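Local coordinates for malonyl CoA:acyl carrier protein malonyltransferase (Streptomyces coelicolor, PDB 1NM2), which probably transfers the malonyl group from malonyl-CoA to holo-acyl carrier protein, a step that feeds fatty acid biosynthesis, at residues Thr281-Ala286 against Val293-Leu298; Leu260-Phe265 against Lys287-Gly292; Pro15-Asp20 against Glu275-Gly280. All coordinates share one frame; numbering follows the deposited sequence.

Contact 1: residues Thr281-Ala286 against Val293-Leu298; sequences TLTGLA and VKTLAL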
loop_
_atom_site.group_PDB
_atom_site.type_symbol
_atom_site.label_atom_id
_atom_site.label_comp_id
_atom_site.label_asym_id
_atom_site.label_seq_id
_atom_site.Cartn_x
_atom_site.Cartn_y
_atom_site.Cartn_z
ATOM N N THR A 281 4.049 2.408 9.381
ATOM C CA THR A 281 2.987 1.413 9.481
ATOM C C THR A 281 3.441 -0.024 9.213
ATOM O O THR A 281 3.230 -0.904 10.047
ATOM C CB THR A 281 1.820 1.752 8.525
ATOM O OG1 THR A 281 2.311 1.825 7.181
ATOM C CG2 THR A 281 1.196 3.093 8.901
ATOM N N LEU A 282 4.059 -0.272 8.063
ATOM C CA LEU A 282 4.508 -1.631 7.754
ATOM C C LEU A 282 5.659 -2.043 8.669
ATOM O O LEU A 282 5.790 -3.212 9.027
ATOM C CB LEU A 282 4.919 -1.742 6.275
ATOM C CG LEU A 282 3.804 -1.422 5.259
ATOM C CD1 LEU A 282 4.287 -1.729 3.842
ATOM C CD2 LEU A 282 2.555 -2.247 5.571
ATOM N N THR A 283 6.485 -1.079 9.060
ATOM C CA THR A 283 7.606 -1.355 9.955
ATOM C C THR A 283 7.069 -1.791 11.319
ATOM O O THR A 283 7.617 -2.691 11.952
ATOM C CB THR A 283 8.498 -0.109 10.136
ATOM O OG1 THR A 283 9.184 0.166 8.909
ATOM C CG2 THR A 283 9.520 -0.341 11.232
ATOM N N GLY A 284 5.994 -1.149 11.762
ATOM C CA GLY A 284 5.398 -1.509 13.037
ATOM C C GLY A 284 4.886 -2.940 13.003
ATOM O O GLY A 284 5.027 -3.690 13.975
ATOM N N LEU A 285 4.294 -3.326 11.877
ATOM C CA LEU A 285 3.771 -4.679 11.712
ATOM C C LEU A 285 4.910 -5.694 11.703
ATOM O O LEU A 285 4.810 -6.769 12.302
ATOM C CB LEU A 285 2.975 -4.790 10.405
ATOM C CG LEU A 285 1.542 -4.243 10.413
ATOM C CD1 LEU A 285 0.990 -4.185 8.993
ATOM C CD2 LEU A 285 0.672 -5.136 11.281
ATOM N N ALA A 286 5.998 -5.344 11.026
ATOM C CA ALA A 286 7.151 -6.227 10.933
ATOM C C ALA A 286 7.758 -6.497 12.310
ATOM O O ALA A 286 8.149 -7.625 12.608
ATOM C CB ALA A 286 8.199 -5.622 10.007
ATOM N N VAL A 293 14.177 -9.606 12.780
ATOM C CA VAL A 293 14.427 -8.924 11.513
ATOM C C VAL A 293 14.659 -7.430 11.740
ATOM O O VAL A 293 13.871 -6.777 12.427
ATOM C CB VAL A 293 13.233 -9.099 10.551
ATOM C CG1 VAL A 293 13.492 -8.351 9.255
ATOM C CG2 VAL A 293 13.005 -10.581 10.275
ATOM N N LYS A 294 15.739 -6.891 11.181
ATOM C CA LYS A 294 16.021 -5.466 11.340
ATOM C C LYS A 294 15.045 -4.694 10.468
ATOM O O LYS A 294 14.788 -5.078 9.327
ATOM C CB LYS A 294 17.457 -5.127 10.919
ATOM C CG LYS A 294 18.533 -5.695 11.831
ATOM C CD LYS A 294 19.863 -4.962 11.665
ATOM C CE LYS A 294 19.802 -3.540 12.229
ATOM N NZ LYS A 294 21.123 -2.831 12.194
ATOM N N THR A 295 14.490 -3.618 11.007
ATOM C CA THR A 295 13.538 -2.811 10.256
ATOM C C THR A 295 13.915 -1.339 10.318
ATOM O O THR A 295 14.455 -0.865 11.320
ATOM C CB THR A 295 12.103 -2.955 10.813
ATOM O OG1 THR A 295 12.079 -2.518 12.177
ATOM C CG2 THR A 295 11.638 -4.395 10.745
ATOM N N LEU A 296 13.633 -0.620 9.238
ATOM C CA LEU A 296 13.916 0.807 9.180
ATOM C C LEU A 296 12.868 1.474 8.301
ATOM O O LEU A 296 12.593 1.017 7.188
ATOM C CB LEU A 296 15.319 1.061 8.616
ATOM C CG LEU A 296 15.823 2.514 8.647
ATOM C CD1 LEU A 296 17.341 2.539 8.526
ATOM C CD2 LEU A 296 15.185 3.319 7.526
ATOM N N ALA A 297 12.275 2.547 8.810
ATOM C CA ALA A 297 11.264 3.279 8.064
ATOM C C ALA A 297 11.827 4.623 7.618
ATOM O O ALA A 297 12.399 5.364 8.420
ATOM C CB ALA A 297 10.025 3.495 8.931
ATOM N N LEU A 298 11.684 4.924 6.332
ATOM C CA LEU A 298 12.148 6.197 5.798
ATOM C C LEU A 298 11.050 7.234 5.989
ATOM O O LEU A 298 9.971 7.122 5.406
ATOM C CB LEU A 298 12.471 6.079 4.308
ATOM C CG LEU A 298 13.690 5.239 3.927
ATOM C CD1 LEU A 298 13.806 5.176 2.415
ATOM C CD2 LEU A 298 14.947 5.845 4.542
#
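No ring or other flat side chain takes part where Thr283 and Ala286 meet Thr295 and Ala297, so there are no faces to stack. Across the two segments, the flat group beside Thr283 is the peptide carbonyl of Leu296; Leu296 O stays 3.9 Å from Thr283 OG1, with no hydrogen bond between them. The contact lies inside a beta-alpha-beta crossover: strand 272-275, helix 281-289 and strand 294-297. Helix and strand run nearly antiparallel, at 163°, and their axes come within 8.0 Å. Strand 294-297 is the outermost strand on its side of the parallel sheet.

Thr283 and Thr295 carry most of the contact. The chi1 of Thr283, -69°, places CG2 anti to the backbone N and OG1 anti to the carbonyl carbon, and the two branches split between two strand residues. Thr283 CG2 lies 3.5 Å from Thr295 OG1. The hydroxyl branch lies against the methyl group of Ala297, with Thr283 OG1 3.4 Å from Ala297 CB. The polar need of Thr283 OG1 is met by a hydrogen bond to Glu275 OE1, on the neighbouring strand. With an alanine here both branches go, so Glu275 OE1 would probably lose one of its partners and a gap would open beside Thr295 and Ala297.

Leu296 points to the other side of the strand, where it packs on Ala306 and Leu310 of helix 304-314. Thus the strand is covered by helices on both sides. One turn further along helix 281-289, Ala286 CB meets a methyl branch of Thr295, CG2, at 3.7 Å.

Contact 2: residues Leu260-Phe265 against Lys287-Gly292; sequences LCMETF and KRALPG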
loop_
_atom_site.group_PDB
_atom_site.type_symbol
_atom_site.label_atom_id
_atom_site.label_comp_id
_atom_site.label_asym_id
_atom_site.label_seq_id
_atom_site.Cartn_x
_atom_site.Cartn_y
_atom_site.Cartn_z
ATOM N N LEU A 260 0.196 -13.083 4.632
ATOM C CA LEU A 260 0.870 -14.067 3.793
ATOM C C LEU A 260 2.130 -13.499 3.152
ATOM O O LEU A 260 3.076 -14.230 2.875
ATOM C CB LEU A 260 -0.085 -14.578 2.713
ATOM C CG LEU A 260 -1.287 -15.336 3.291
ATOM C CD1 LEU A 260 -2.210 -15.797 2.173
ATOM C CD2 LEU A 260 -0.782 -16.519 4.105
ATOM N N CYS A 261 2.137 -12.197 2.901
ATOM C CA CYS A 261 3.310 -11.577 2.312
ATOM C C CYS A 261 4.466 -11.688 3.312
ATOM O O CYS A 261 5.596 -12.003 2.932
ATOM C CB CYS A 261 3.025 -10.112 1.969
ATOM S SG CYS A 261 1.895 -9.905 0.565
ATOM N N MET A 262 4.183 -11.441 4.588
ATOM C CA MET A 262 5.219 -11.532 5.614
ATOM C C MET A 262 5.670 -12.977 5.807
ATOM O O MET A 262 6.841 -13.225 6.087
ATOM C CB MET A 262 4.739 -10.933 6.948
ATOM C CG MET A 262 4.617 -9.392 6.929
ATOM S SD MET A 262 4.439 -8.599 8.555
ATOM C CE MET A 262 2.758 -9.078 8.980
ATOM N N GLU A 263 4.744 -13.925 5.659
ATOM C CA GLU A 263 5.084 -15.342 5.781
ATOM C C GLU A 263 6.081 -15.689 4.673
ATOM O O GLU A 263 7.026 -16.447 4.877
ATOM C CB GLU A 263 3.837 -16.220 5.625
ATOM C CG GLU A 263 2.877 -16.182 6.801
ATOM C CD GLU A 263 3.516 -16.685 8.083
ATOM O OE1 GLU A 263 4.170 -17.752 8.039
ATOM O OE2 GLU A 263 3.361 -16.018 9.130
ATOM N N THR A 264 5.857 -15.125 3.491
ATOM C CA THR A 264 6.738 -15.361 2.356
ATOM C C THR A 264 8.113 -14.730 2.599
ATOM O O THR A 264 9.141 -15.306 2.227
ATOM C CB THR A 264 6.101 -14.812 1.063
ATOM O OG1 THR A 264 5.018 -15.671 0.687
ATOM C CG2 THR A 264 7.112 -14.747 -0.073
ATOM N N PHE A 265 8.142 -13.560 3.230
ATOM C CA PHE A 265 9.422 -12.906 3.525
ATOM C C PHE A 265 10.229 -13.879 4.406
ATOM O O PHE A 265 11.442 -14.021 4.252
ATOM C CB PHE A 265 9.209 -11.580 4.284
ATOM C CG PHE A 265 8.448 -10.524 3.511
ATOM C CD1 PHE A 265 7.879 -9.443 4.184
ATOM C CD2 PHE A 265 8.284 -10.608 2.130
ATOM C CE1 PHE A 265 7.154 -8.465 3.496
ATOM C CE2 PHE A 265 7.559 -9.634 1.435
ATOM C CZ PHE A 265 6.993 -8.561 2.124
ATOM N N LYS A 287 7.830 -5.465 13.147
ATOM C CA LYS A 287 8.400 -5.618 14.483
ATOM C C LYS A 287 7.600 -6.610 15.320
ATOM O O LYS A 287 8.117 -7.197 16.275
ATOM C CB LYS A 287 8.457 -4.265 15.200
ATOM C CG LYS A 287 9.450 -3.288 14.582
ATOM C CD LYS A 287 9.406 -1.933 15.271
ATOM C CE LYS A 287 10.283 -0.926 14.547
ATOM N NZ LYS A 287 10.175 0.428 15.153
ATOM N N ARG A 288 6.337 -6.798 14.960
ATOM C CA ARG A 288 5.478 -7.723 15.682
ATOM C C ARG A 288 5.488 -9.125 15.090
ATOM O O ARG A 288 5.691 -10.104 15.806
ATOM C CB ARG A 288 4.042 -7.198 15.708
ATOM C CG ARG A 288 3.856 -5.971 16.575
ATOM C CD ARG A 288 2.390 -5.611 16.714
ATOM N NE ARG A 288 2.169 -4.702 17.834
ATOM C CZ ARG A 288 2.469 -4.990 19.097
ATOM N NH1 ARG A 288 3.004 -6.166 19.402
ATOM N NH2 ARG A 288 2.238 -4.102 20.057
ATOM N N ALA A 289 5.283 -9.219 13.780
ATOM C CA ALA A 289 5.232 -10.509 13.105
ATOM C C ALA A 289 6.576 -11.086 12.655
ATOM O O ALA A 289 6.679 -12.283 12.396
ATOM C CB ALA A 289 4.283 -10.419 11.905
ATOM N N LEU A 290 7.603 -10.252 12.556
ATOM C CA LEU A 290 8.904 -10.735 12.107
ATOM C C LEU A 290 10.025 -10.476 13.111
ATOM O O LEU A 290 10.944 -9.696 12.848
ATOM C CB LEU A 290 9.249 -10.098 10.757
ATOM C CG LEU A 290 8.196 -10.350 9.673
ATOM C CD1 LEU A 290 8.501 -9.523 8.435
ATOM C CD2 LEU A 290 8.158 -11.835 9.344
ATOM N N PRO A 291 9.968 -11.143 14.276
ATOM C CA PRO A 291 11.000 -10.959 15.300
ATOM C C PRO A 291 12.376 -11.387 14.796
ATOM O O PRO A 291 12.503 -12.388 14.091
ATOM C CB PRO A 291 10.497 -11.828 16.451
ATOM C CG PRO A 291 9.776 -12.935 15.740
ATOM C CD PRO A 291 9.007 -12.187 14.676
ATOM N N GLY A 292 13.404 -10.620 15.152
ATOM C CA GLY A 292 14.749 -10.948 14.718
ATOM C C GLY A 292 15.132 -10.290 13.405
ATOM O O GLY A 292 16.278 -10.399 12.961
#
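Apolar contacts carry the meeting of Met262 with Ala289 and Leu290. Met262 turns at its last torsion, chi3 -72°, and this bend lays the thioether end against the methyl group of Ala289. The terminal CE of Met262 is 3.6 Å from Ala289 CB, and its SD is 3.8 Å from the same atom. Nearer the backbone, Met262 CG lies 4.2 Å from Leu290 CD1.

The ring contact is looser. Leu290 CD1 sits at the edge of the Phe265 ring, near its plane, 4.3 Å from CD1 of that ring. Cys261 O, in the same helix, lies over one face of the ring, offset toward the rim. Phe265 also packs on Val4 and Val6 of strand 3-7, and both Phe265 and Leu290 reach Ile273 of strand 272-275.

One backbone atom is touched as well. The second methyl group of Leu290, CD2, comes to 3.8 Å from Met262 O. The two branches of Leu290 are thereby divided between the backbone and the side chains of helix 258-267.

No hydrogen bond or salt bridge crosses the contact. Leu290 is the first residue past helix 281-289, so the end of that helix meets helix 258-267 by apolar packing. The chemistry implies nondirectional hydrophobic packing, one helix against the other and both over the parallel sheet.

Contact 3: residues Pro15-Asp20 against Glu275-Gly280; sequences PGFLTD and EVCPGG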
loop_
_atom_site.group_PDB
_atom_site.type_symbol
_atom_site.label_atom_id
_atom_site.label_comp_id
_atom_site.label_asym_id
_atom_site.label_seq_id
_atom_site.Cartn_x
_atom_site.Cartn_y
_atom_site.Cartn_z
ATOM N N PRO A 15 -0.151 15.442 6.614
ATOM C CA PRO A 15 0.111 16.786 6.090
ATOM C C PRO A 15 1.584 17.187 6.120
ATOM O O PRO A 15 2.248 17.054 7.148
ATOM C CB PRO A 15 -0.744 17.675 6.991
ATOM C CG PRO A 15 -1.892 16.788 7.345
ATOM C CD PRO A 15 -1.190 15.486 7.659
ATOM N N GLY A 16 2.083 17.669 4.984
ATOM C CA GLY A 16 3.464 18.112 4.877
ATOM C C GLY A 16 4.570 17.068 4.923
ATOM O O GLY A 16 5.749 17.422 4.986
ATOM N N PHE A 17 4.217 15.790 4.860
ATOM C CA PHE A 17 5.222 14.731 4.941
ATOM C C PHE A 17 6.272 14.706 3.834
ATOM O O PHE A 17 7.371 14.200 4.039
ATOM C CB PHE A 17 4.534 13.360 5.029
ATOM C CG PHE A 17 4.208 12.745 3.696
ATOM C CD1 PHE A 17 5.103 11.866 3.083
ATOM C CD2 PHE A 17 3.009 13.040 3.051
ATOM C CE1 PHE A 17 4.807 11.291 1.847
ATOM C CE2 PHE A 17 2.704 12.469 1.810
ATOM C CZ PHE A 17 3.606 11.594 1.210
ATOM N N LEU A 18 5.948 15.255 2.669
ATOM C CA LEU A 18 6.881 15.243 1.546
ATOM C C LEU A 18 7.839 16.438 1.525
ATOM O O LEU A 18 8.821 16.442 0.781
ATOM C CB LEU A 18 6.087 15.195 0.235
ATOM C CG LEU A 18 6.765 14.674 -1.037
ATOM C CD1 LEU A 18 7.233 13.240 -0.837
ATOM C CD2 LEU A 18 5.781 14.757 -2.200
ATOM N N THR A 19 7.554 17.443 2.351
ATOM C CA THR A 19 8.361 18.663 2.413
ATOM C C THR A 19 9.881 18.484 2.349
ATOM O O THR A 19 10.531 19.002 1.436
ATOM C CB THR A 19 8.021 19.486 3.677
ATOM O OG1 THR A 19 6.615 19.757 3.709
ATOM C CG2 THR A 19 8.770 20.808 3.664
ATOM N N ASP A 20 10.451 17.763 3.312
ATOM C CA ASP A 20 11.898 17.562 3.338
ATOM C C ASP A 20 12.417 16.824 2.106
ATOM O O ASP A 20 13.533 17.079 1.646
ATOM C CB ASP A 20 12.308 16.805 4.607
ATOM C CG ASP A 20 12.168 17.650 5.866
ATOM O OD1 ASP A 20 12.419 17.125 6.973
ATOM O OD2 ASP A 20 11.814 18.842 5.746
ATOM N N GLU A 275 11.132 0.237 4.789
ATOM C CA GLU A 275 9.856 0.722 4.281
ATOM C C GLU A 275 10.084 2.132 3.730
ATOM O O GLU A 275 10.578 3.008 4.441
ATOM C CB GLU A 275 8.828 0.745 5.417
ATOM C CG GLU A 275 7.510 1.426 5.084
ATOM C CD GLU A 275 6.545 1.427 6.260
ATOM O OE1 GLU A 275 7.013 1.412 7.424
ATOM O OE2 GLU A 275 5.323 1.456 6.018
ATOM N N VAL A 276 9.745 2.354 2.464
ATOM C CA VAL A 276 9.952 3.670 1.870
ATOM C C VAL A 276 9.013 4.716 2.464
ATOM O O VAL A 276 8.126 4.395 3.253
ATOM C CB VAL A 276 9.786 3.632 0.322
ATOM C CG1 VAL A 276 10.835 2.697 -0.273
ATOM C CG2 VAL A 276 8.368 3.168 -0.058
ATOM N N CYS A 277 9.221 5.972 2.089
ATOM C CA CYS A 277 8.406 7.068 2.594
ATOM C C CYS A 277 6.975 6.992 2.074
ATOM O O CYS A 277 6.747 6.725 0.893
ATOM C CB CYS A 277 9.035 8.405 2.187
ATOM S SG CYS A 277 8.091 9.852 2.693
ATOM N N PRO A 278 5.983 7.233 2.945
ATOM C CA PRO A 278 6.074 7.568 4.370
ATOM C C PRO A 278 6.003 6.300 5.222
ATOM O O PRO A 278 4.949 5.676 5.331
ATOM C CB PRO A 278 4.873 8.481 4.573
ATOM C CG PRO A 278 3.841 7.828 3.695
ATOM C CD PRO A 278 4.616 7.465 2.437
ATOM N N GLY A 279 7.128 5.929 5.825
ATOM C CA GLY A 279 7.177 4.716 6.620
ATOM C C GLY A 279 6.639 4.781 8.033
ATOM O O GLY A 279 6.280 5.848 8.538
ATOM N N GLY A 280 6.593 3.615 8.674
ATOM C CA GLY A 280 6.103 3.529 10.035
ATOM C C GLY A 280 5.074 2.425 10.228
ATOM O O GLY A 280 5.213 1.592 11.121
#
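A chi1 of 87° puts the ring of Phe17 between its own backbone N and carbonyl carbon, and chi2 of 93° turns the ring so that its edge meets Cys277 SG, while Pro278 comes in obliquely. On the other side, Cys277 has SG anti to its backbone N, which extends the sulfur toward that edge. The result is a sulfur-aromatic contact. Cys277 SG lies in the ring plane, 4.8 Å from the centroid of the Phe17 ring. Its nearest ring atom is Phe17 CD1, at 3.6 Å, with CE1 close behind.

Pro278 reaches the same ring atoms. Its CB is 3.7 Å from Phe17 CD1, and its CD is 3.9 Å from Phe17 CE1. The peptide bond before Pro278 is cis. Phe17 also packs on Leu63 and Ala67 of helix 57-75, and Pro278 on Leu64 of the same helix, so this helix is common to both partners.

Each segment is also braced internally. Gly16 to Thr19 form a type I beta turn. Gly16 O accepts from both Thr19 N and Thr19 OG1, the hydroxyl at 2.8 Å, and the two donors come from the same face of its plane. In segment 275-280, Gly280 N donates to Glu275 OE1 at 2.6 Å. The bond is fairly straight, 166° at the hydrogen, but it reaches the oxygen from above the carboxylate plane. Glu275 OE2 accepts from Leu282 N, so the carboxylate spans the start of helix 281-289, where Gly280 is the N-cap residue. The partial positive charge of the helix start probably stabilises the carboxylate.

Residues 276-280 form the connection from the C-terminal end of strand 272-275 to helix 281-289, within a beta-alpha-beta unit of the alpha/beta hydrolase-like core.

How the contacts relate
Contacts 1 and 2 share helix 281-289 and use different parts of it. In contact 1 it packs on an edge strand of the parallel sheet, and in contact 2 its C-terminal end packs on helix 258-267. Contact 3 lies just before that helix, in the loop leaving strand 272-275, and joins that loop to a segment some 255 residues earlier in sequence. Contacts 2 and 3 are buried; contact 1 is only partly so. Their chemistry also differs: small methyl and hydroxyl groups in contact 1, hydrocarbon and thioether in contact 2, a sulfur at a ring edge and an oblique proline in contact 3. Glu275 links contacts 1 and 3; contacts 2 and 3 do not touch.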